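Local coordinates for autoinducer 2-binding protein LsrB (Clostridium saccharobutylicum DSM 13864, PDB 6DSP) that binds the quorum-sensing signal autoinducer-2 in its tetrahydroxytetrahydrofuran form, as a receptor of the periplasmic binding protein family, at residues V22-L30 / T79-V87; G103-S111 / Q276-I287. All blocks are in the same frame, centred on the assembly; numbering follows the deposited sequence.

Interaction 1: V22-L30 / T79-V87. With PAV ((2R,4S)-2-methyl-2,3,3,4-tetrahydroxytetrahydrofuran), chain C.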
# COMPACT_ATOMS: atom_id res chain seq x y z
N VAL A 22 0.16 -24.42 -13.05
CA VAL A 22 0.01 -23.77 -11.74
C VAL A 22 -0.96 -22.61 -11.84
O VAL A 22 -0.91 -21.84 -12.81
CB VAL A 22 1.38 -23.28 -11.21
CG1 VAL A 22 1.22 -22.52 -9.93
CG2 VAL A 22 2.31 -24.45 -11.02
N THR A 23 -1.83 -22.50 -10.84
CA THR A 23 -2.70 -21.34 -10.69
C THR A 23 -2.37 -20.65 -9.38
O THR A 23 -2.31 -21.30 -8.32
CB THR A 23 -4.18 -21.73 -10.72
OG1 THR A 23 -4.54 -22.27 -12.00
CG2 THR A 23 -5.06 -20.52 -10.43
N VAL A 24 -2.14 -19.34 -9.46
CA VAL A 24 -2.01 -18.47 -8.30
C VAL A 24 -3.27 -17.63 -8.18
O VAL A 24 -3.66 -16.96 -9.14
CB VAL A 24 -0.79 -17.55 -8.43
CG1 VAL A 24 -0.68 -16.64 -7.21
CG2 VAL A 24 0.49 -18.36 -8.64
N THR A 25 -3.91 -17.65 -7.00
CA THR A 25 -5.05 -16.78 -6.72
C THR A 25 -4.51 -15.48 -6.14
O THR A 25 -3.82 -15.49 -5.11
CB THR A 25 -6.03 -17.44 -5.75
OG1 THR A 25 -6.44 -18.72 -6.28
CG2 THR A 25 -7.25 -16.57 -5.54
N PHE A 26 -4.75 -14.39 -6.85
CA PHE A 26 -4.21 -13.08 -6.49
C PHE A 26 -5.34 -12.29 -5.84
O PHE A 26 -6.35 -11.99 -6.50
CB PHE A 26 -3.70 -12.40 -7.77
CG PHE A 26 -3.03 -11.05 -7.55
CD1 PHE A 26 -2.03 -10.89 -6.60
CD2 PHE A 26 -3.32 -9.98 -8.37
CE1 PHE A 26 -1.35 -9.67 -6.49
CE2 PHE A 26 -2.65 -8.76 -8.24
CZ PHE A 26 -1.69 -8.60 -7.27
N ILE A 27 -5.18 -11.97 -4.57
CA ILE A 27 -6.26 -11.41 -3.76
C ILE A 27 -5.90 -9.98 -3.35
O ILE A 27 -4.89 -9.78 -2.65
CB ILE A 27 -6.57 -12.26 -2.52
CG1 ILE A 27 -6.87 -13.71 -2.93
CG2 ILE A 27 -7.74 -11.62 -1.73
CD1 ILE A 27 -7.07 -14.66 -1.76
N PRO A 28 -6.69 -8.98 -3.75
CA PRO A 28 -6.44 -7.60 -3.36
C PRO A 28 -7.16 -7.28 -2.06
O PRO A 28 -7.98 -8.06 -1.57
CB PRO A 28 -7.12 -6.83 -4.50
CG PRO A 28 -8.36 -7.68 -4.80
CD PRO A 28 -7.86 -9.09 -4.66
N LYS A 29 -6.86 -6.10 -1.49
CA LYS A 29 -7.65 -5.66 -0.35
C LYS A 29 -9.11 -5.45 -0.74
O LYS A 29 -10.01 -5.69 0.09
CB LYS A 29 -7.09 -4.37 0.24
CG LYS A 29 -5.80 -4.52 0.98
CD LYS A 29 -5.38 -3.17 1.61
CE LYS A 29 -4.05 -3.23 2.33
NZ LYS A 29 -3.68 -1.84 2.75
N LEU A 30 -9.36 -4.99 -1.96
CA LEU A 30 -10.68 -4.91 -2.56
C LEU A 30 -10.48 -4.76 -4.06
O LEU A 30 -9.43 -4.29 -4.51
CB LEU A 30 -11.50 -3.73 -2.02
CG LEU A 30 -11.12 -2.29 -2.42
CD1 LEU A 30 -12.16 -1.31 -1.89
CD2 LEU A 30 -9.73 -1.91 -1.89
N THR A 79 -6.79 -24.29 -5.81
CA THR A 79 -5.72 -23.40 -6.25
C THR A 79 -4.40 -23.92 -5.71
O THR A 79 -4.33 -24.58 -4.66
CB THR A 79 -5.96 -21.96 -5.77
OG1 THR A 79 -5.10 -21.11 -6.52
CG2 THR A 79 -5.67 -21.78 -4.25
N ASN A 80 -3.33 -23.62 -6.43
CA ASN A 80 -2.02 -24.06 -5.96
C ASN A 80 -1.36 -23.07 -5.02
O ASN A 80 -0.50 -23.46 -4.22
CB ASN A 80 -1.09 -24.30 -7.15
CG ASN A 80 -1.69 -25.27 -8.14
OD1 ASN A 80 -2.08 -24.89 -9.24
ND2 ASN A 80 -1.83 -26.53 -7.73
N ALA A 81 -1.71 -21.80 -5.13
CA ALA A 81 -1.02 -20.76 -4.37
C ALA A 81 -1.96 -19.58 -4.22
O ALA A 81 -2.85 -19.38 -5.04
CB ALA A 81 0.27 -20.33 -5.06
N ILE A 82 -1.69 -18.77 -3.20
CA ILE A 82 -2.38 -17.51 -2.95
C ILE A 82 -1.31 -16.44 -2.79
O ILE A 82 -0.28 -16.67 -2.14
CB ILE A 82 -3.22 -17.61 -1.66
CG1 ILE A 82 -4.44 -18.52 -1.89
CG2 ILE A 82 -3.61 -16.24 -1.14
CD1 ILE A 82 -5.15 -18.93 -0.60
N CYS A 83 -1.57 -15.28 -3.36
CA CYS A 83 -0.77 -14.08 -3.08
C CYS A 83 -1.75 -13.00 -2.67
O CYS A 83 -2.52 -12.51 -3.50
CB CYS A 83 0.07 -13.67 -4.28
SG CYS A 83 1.13 -12.24 -3.86
N LEU A 84 -1.73 -12.65 -1.38
CA LEU A 84 -2.75 -11.84 -0.71
C LEU A 84 -2.20 -10.51 -0.21
O LEU A 84 -1.12 -10.48 0.40
CB LEU A 84 -3.27 -12.61 0.54
CG LEU A 84 -4.14 -11.88 1.55
CD1 LEU A 84 -5.50 -11.59 0.95
CD2 LEU A 84 -4.26 -12.68 2.82
N SER A 85 -2.98 -9.45 -0.39
CA SER A 85 -2.77 -8.20 0.35
C SER A 85 -3.88 -8.10 1.39
O SER A 85 -5.08 -8.08 1.04
CB SER A 85 -2.81 -6.98 -0.57
OG SER A 85 -2.69 -5.83 0.25
N SER A 86 -3.49 -8.11 2.65
CA SER A 86 -4.43 -8.27 3.76
C SER A 86 -4.98 -6.95 4.28
O SER A 86 -4.22 -6.00 4.51
CB SER A 86 -3.68 -9.00 4.87
OG SER A 86 -4.38 -9.01 6.07
N VAL A 87 -6.31 -6.90 4.49
CA VAL A 87 -6.93 -5.74 5.14
C VAL A 87 -6.77 -5.77 6.66
O VAL A 87 -6.88 -4.73 7.30
CB VAL A 87 -8.40 -5.56 4.76
CG1 VAL A 87 -8.59 -5.43 3.28
CG2 VAL A 87 -9.22 -6.65 5.29
O2 PAV C . -1.39 3.09 0.14
C2 PAV C . -1.88 1.97 -0.61
C1 PAV C . -1.63 2.12 -2.13
O5 PAV C . -3.40 2.10 -0.51
C5 PAV C . -3.92 0.85 -0.69
C4 PAV C . -2.75 -0.15 -0.69
O4 PAV C . -3.07 -1.29 0.11
C3 PAV C . -1.61 0.72 -0.14
O3 PAV C . -0.37 0.27 -0.63
O13 PAV C . -1.63 0.72 1.27
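Thr25 and Cys83 carry the middle of this contact, where strands 23-27 and 81-84 run parallel as neighbours. Thr25 N gives a nearly straight bond to Ala81 O (2.8 Å), and Cys83 N returns one to Thr25 O. The exchange continues with Ile27 N to Cys83 O and ends with Ser85 N to Ile27 O. At the start of the strands Asn80 N bonds to Thr23 O, and a side chain joins in. The amide oxygen of Asn80 accepts Thr23 N in the carbonyl plane, on a lone pair, with OD1 to N at 2.9 Å. The hydroxyls of Thr25 and Thr79 meet at 2.8 Å between their OG1 atoms, the two side chains crossing at about a right angle.

On the face with Thr25, Ile27 lays its CG2 tightly against CD1 of Leu84, at 3.5 Å. The CD1 end of Ile27 reaches back to CG2 of Ile82. The other face carries Val24, Phe26, Ala81 and Cys83; there CD1 of Phe26 lies 4.2 Å from CB of Cys83.

Past the strand ends Lys29 runs over Ser85. Its chain is extended beyond CG (chi2 -176°, chi3 -177°), which carries NZ into the pocket to give a hydrogen bond to O4 of the ligand (2.8 Å). CG and CE both pass close to Ser85 OG, and CB rests on CG1 of Val87 at 3.6 Å. Asp167 forms a salt bridge with the same NZ, which probably helps to hold the ammonium in place. Ser85 turns its own hydroxyl to Asp110, another ligand residue. Gln67 braces the loops through Pro28 O, Ser85 O and Val87 N. Ligand residues on loops at the C-terminal ends of parallel strands are typical of the periplasmic binding protein fold.

Interaction 2: G103-S111 / Q276-I287. With PAV ((2R,4S)-2-methyl-2,3,3,4-tetrahydroxytetrahydrofuran), chain C.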
# COMPACT_ATOMS: atom_id res chain seq x y z
N GLY A 103 -2.21 -27.72 1.39
CA GLY A 103 -1.18 -27.81 0.38
C GLY A 103 -1.00 -26.56 -0.45
O GLY A 103 -0.24 -26.57 -1.43
N VAL A 104 -1.67 -25.47 -0.09
CA VAL A 104 -1.60 -24.23 -0.87
C VAL A 104 -0.40 -23.41 -0.40
O VAL A 104 -0.21 -23.23 0.80
CB VAL A 104 -2.90 -23.44 -0.71
CG1 VAL A 104 -2.84 -22.13 -1.43
CG2 VAL A 104 -4.08 -24.29 -1.25
N THR A 105 0.39 -22.94 -1.35
CA THR A 105 1.51 -22.04 -1.04
C THR A 105 0.96 -20.64 -0.78
O THR A 105 0.18 -20.12 -1.58
CB THR A 105 2.45 -21.98 -2.25
OG1 THR A 105 3.05 -23.26 -2.43
CG2 THR A 105 3.52 -20.89 -2.06
N VAL A 106 1.29 -20.08 0.37
CA VAL A 106 0.77 -18.77 0.78
C VAL A 106 1.88 -17.72 0.70
O VAL A 106 2.94 -17.88 1.32
CB VAL A 106 0.17 -18.81 2.20
CG1 VAL A 106 -0.30 -17.43 2.62
CG2 VAL A 106 -0.99 -19.85 2.28
N THR A 107 1.63 -16.67 -0.07
CA THR A 107 2.52 -15.51 -0.11
C THR A 107 1.68 -14.25 0.09
O THR A 107 0.44 -14.27 -0.06
CB THR A 107 3.27 -15.37 -1.46
OG1 THR A 107 2.35 -15.17 -2.53
CG2 THR A 107 4.18 -16.59 -1.74
N THR A 108 2.35 -13.13 0.36
CA THR A 108 1.66 -11.86 0.50
C THR A 108 2.31 -10.79 -0.38
O THR A 108 3.44 -10.94 -0.84
CB THR A 108 1.61 -11.38 1.96
OG1 THR A 108 2.94 -11.51 2.49
CG2 THR A 108 0.65 -12.25 2.78
N TRP A 109 1.58 -9.70 -0.59
CA TRP A 109 2.13 -8.52 -1.23
C TRP A 109 1.40 -7.33 -0.64
O TRP A 109 0.26 -7.48 -0.17
CB TRP A 109 1.92 -8.62 -2.76
CG TRP A 109 0.48 -8.44 -3.19
CD1 TRP A 109 -0.58 -9.30 -2.94
CD2 TRP A 109 -0.08 -7.31 -3.86
NE1 TRP A 109 -1.76 -8.75 -3.43
CE2 TRP A 109 -1.49 -7.52 -3.98
CE3 TRP A 109 0.46 -6.13 -4.35
CZ2 TRP A 109 -2.34 -6.60 -4.59
CZ3 TRP A 109 -0.40 -5.20 -4.97
CH2 TRP A 109 -1.78 -5.46 -5.10
N ASP A 110 2.04 -6.15 -0.69
CA ASP A 110 1.41 -4.88 -0.34
C ASP A 110 1.20 -4.72 1.17
O ASP A 110 1.88 -3.90 1.80
CB ASP A 110 0.13 -4.67 -1.16
CG ASP A 110 -0.59 -3.39 -0.83
OD1 ASP A 110 0.10 -2.34 -0.77
OD2 ASP A 110 -1.85 -3.41 -0.70
N SER A 111 0.31 -5.51 1.77
CA SER A 111 0.08 -5.47 3.21
C SER A 111 0.18 -6.88 3.78
O SER A 111 -0.59 -7.77 3.40
CB SER A 111 -1.27 -4.85 3.55
OG SER A 111 -1.31 -4.72 4.97
N GLN A 276 4.93 -5.10 -8.92
CA GLN A 276 4.82 -5.66 -7.58
C GLN A 276 3.85 -6.84 -7.55
O GLN A 276 4.15 -7.89 -6.98
CB GLN A 276 4.37 -4.58 -6.60
CG GLN A 276 4.35 -5.11 -5.16
CD GLN A 276 3.75 -4.12 -4.18
OE1 GLN A 276 3.17 -3.12 -4.57
NE2 GLN A 276 3.93 -4.39 -2.89
N GLY A 277 2.66 -6.66 -8.13
CA GLY A 277 1.71 -7.77 -8.16
C GLY A 277 2.27 -8.95 -8.93
O GLY A 277 2.13 -10.10 -8.52
N ALA A 278 2.93 -8.67 -10.05
CA ALA A 278 3.55 -9.74 -10.83
C ALA A 278 4.61 -10.47 -10.00
O ALA A 278 4.67 -11.70 -10.02
CB ALA A 278 4.17 -9.18 -12.10
N MET A 279 5.44 -9.72 -9.28
CA MET A 279 6.47 -10.35 -8.47
C MET A 279 5.88 -11.23 -7.37
O MET A 279 6.39 -12.32 -7.10
CB MET A 279 7.38 -9.28 -7.87
CG MET A 279 8.29 -8.60 -8.91
SD MET A 279 9.04 -7.10 -8.26
CE MET A 279 10.08 -7.80 -7.01
N GLY A 280 4.83 -10.73 -6.69
CA GLY A 280 4.19 -11.54 -5.67
C GLY A 280 3.66 -12.84 -6.24
O GLY A 280 3.85 -13.92 -5.66
N CYS A 281 3.01 -12.76 -7.39
CA CYS A 281 2.50 -13.97 -8.03
C CYS A 281 3.63 -14.86 -8.51
O CYS A 281 3.52 -16.09 -8.42
CB CYS A 281 1.58 -13.60 -9.19
SG CYS A 281 0.03 -12.85 -8.64
N TYR A 282 4.73 -14.28 -9.00
CA TYR A 282 5.87 -15.10 -9.40
C TYR A 282 6.45 -15.88 -8.21
O TYR A 282 6.77 -17.08 -8.33
CB TYR A 282 6.98 -14.26 -10.04
CG TYR A 282 8.04 -15.17 -10.61
CD1 TYR A 282 7.92 -15.69 -11.89
CD2 TYR A 282 9.13 -15.58 -9.83
CE1 TYR A 282 8.87 -16.57 -12.40
CE2 TYR A 282 10.09 -16.48 -10.34
CZ TYR A 282 9.95 -16.96 -11.64
OH TYR A 282 10.87 -17.83 -12.19
N MET A 283 6.62 -15.21 -7.06
CA MET A 283 7.16 -15.92 -5.90
C MET A 283 6.25 -17.07 -5.49
O MET A 283 6.74 -18.15 -5.14
CB MET A 283 7.37 -14.94 -4.74
CG MET A 283 8.45 -13.87 -5.03
SD MET A 283 10.07 -14.54 -5.56
CE MET A 283 10.48 -15.53 -4.12
N ALA A 284 4.93 -16.83 -5.49
CA ALA A 284 3.99 -17.91 -5.18
C ALA A 284 4.13 -19.08 -6.16
O ALA A 284 4.18 -20.23 -5.75
CB ALA A 284 2.59 -17.36 -5.18
N TYR A 285 4.20 -18.77 -7.46
CA TYR A 285 4.35 -19.79 -8.50
C TYR A 285 5.67 -20.53 -8.35
O TYR A 285 5.73 -21.76 -8.48
CB TYR A 285 4.28 -19.11 -9.86
CG TYR A 285 4.94 -19.86 -10.98
CD1 TYR A 285 4.28 -20.91 -11.61
CD2 TYR A 285 6.19 -19.48 -11.45
CE1 TYR A 285 4.88 -21.61 -12.67
CE2 TYR A 285 6.80 -20.16 -12.50
CZ TYR A 285 6.14 -21.22 -13.10
OH TYR A 285 6.74 -21.89 -14.14
N TYR A 286 6.74 -19.80 -8.05
CA TYR A 286 8.07 -20.39 -7.95
C TYR A 286 8.12 -21.39 -6.80
O TYR A 286 8.65 -22.50 -6.95
CB TYR A 286 9.07 -19.25 -7.74
CG TYR A 286 10.52 -19.67 -7.74
CD1 TYR A 286 11.19 -19.91 -8.92
CD2 TYR A 286 11.22 -19.78 -6.55
CE1 TYR A 286 12.52 -20.28 -8.93
CE2 TYR A 286 12.56 -20.14 -6.55
CZ TYR A 286 13.22 -20.39 -7.75
OH TYR A 286 14.56 -20.75 -7.81
N ILE A 287 7.53 -21.02 -5.66
CA ILE A 287 7.50 -21.95 -4.53
C ILE A 287 6.53 -23.10 -4.79
O ILE A 287 6.86 -24.27 -4.54
CB ILE A 287 7.15 -21.18 -3.25
CG1 ILE A 287 8.27 -20.20 -2.89
CG2 ILE A 287 6.84 -22.17 -2.11
CD1 ILE A 287 7.81 -19.22 -1.82
O2 PAV C . -1.39 3.09 0.14
C2 PAV C . -1.88 1.97 -0.61
C1 PAV C . -1.63 2.12 -2.13
O5 PAV C . -3.40 2.10 -0.51
C5 PAV C . -3.92 0.85 -0.69
C4 PAV C . -2.75 -0.15 -0.69
O4 PAV C . -3.07 -1.29 0.11
C3 PAV C . -1.61 0.72 -0.14
O3 PAV C . -0.37 0.27 -0.63
O13 PAV C . -1.63 0.72 1.27
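Ala284 and Thr107 meet where helix 276-287 lies close to strand 105-109. CB of Ala284 touches Thr107 OG1 at 3.4 Å. The methyl CG2 of Thr107 rests on the helix backbone, 3.7 Å from CA of Ala284. OG1 sits between the backbone N and the carbonyl carbon (chi1 63°) and is hydrogen-bonded to Ile82 O of the next strand. One turn earlier, Gly280 faces Trp109, and their CA atoms come within 5.8 Å. The segments run nearly antiparallel, at 165°, with their axes 8.1 Å apart.

This is the alpha/beta packing of a periplasmic binding protein lobe, with a helix laid along the strands, on the face of a mainly parallel sheet. The helix comes from far along the chain, after the four-stranded sheet of the other lobe. Met283 starts toward the strand, but its end leads away and the side chain touches Val122.

Near the ligand the Gln276 amide stands at the edge of the Trp109 ring, CD in plane and 3.9 Å from CE3, with the two planes 85° apart. Asp110 CB lies above one side of the ring near its rim, with Gly277 CA more distant on the other side. Gln276 spends its NE2 on Val122 O and on Gln124, which also binds Asp110 OD1 and so links the helix to the Asp110 carboxylate that binds the ligand. Asp110 takes two hydroxyls of the ligand, O3 on OD1 (2.7 Å) and O4 on OD2 (2.6 Å).

The far end is partly exposed and has fewer contacts. CG2 of Thr105 touches CG2 of Ile287 there at 3.6 Å, with the carbonyl oxygen of Ala284 beside the same threonine methyl.

Overall arrangement
Interaction 1 lies within the sheet and interaction 2 on one of its faces, with centres about 7 Å apart. Both are mostly buried. They share the sheet, because strand 81-84 is the neighbour of strand 105-109, and Ile82 N probably bonds to Thr105 O across that seam. The chemistry differs with place. Interaction 1 rests on backbone hydrogen bonds, while interaction 2 is van der Waals packing of helix on strand. Phe26 and Trp109 pack against each other between them. Both contacts reach the ligand at the same end of the sheet, one supplying an ammonium and the other a carboxylate, and both are partly exposed at the opposite end.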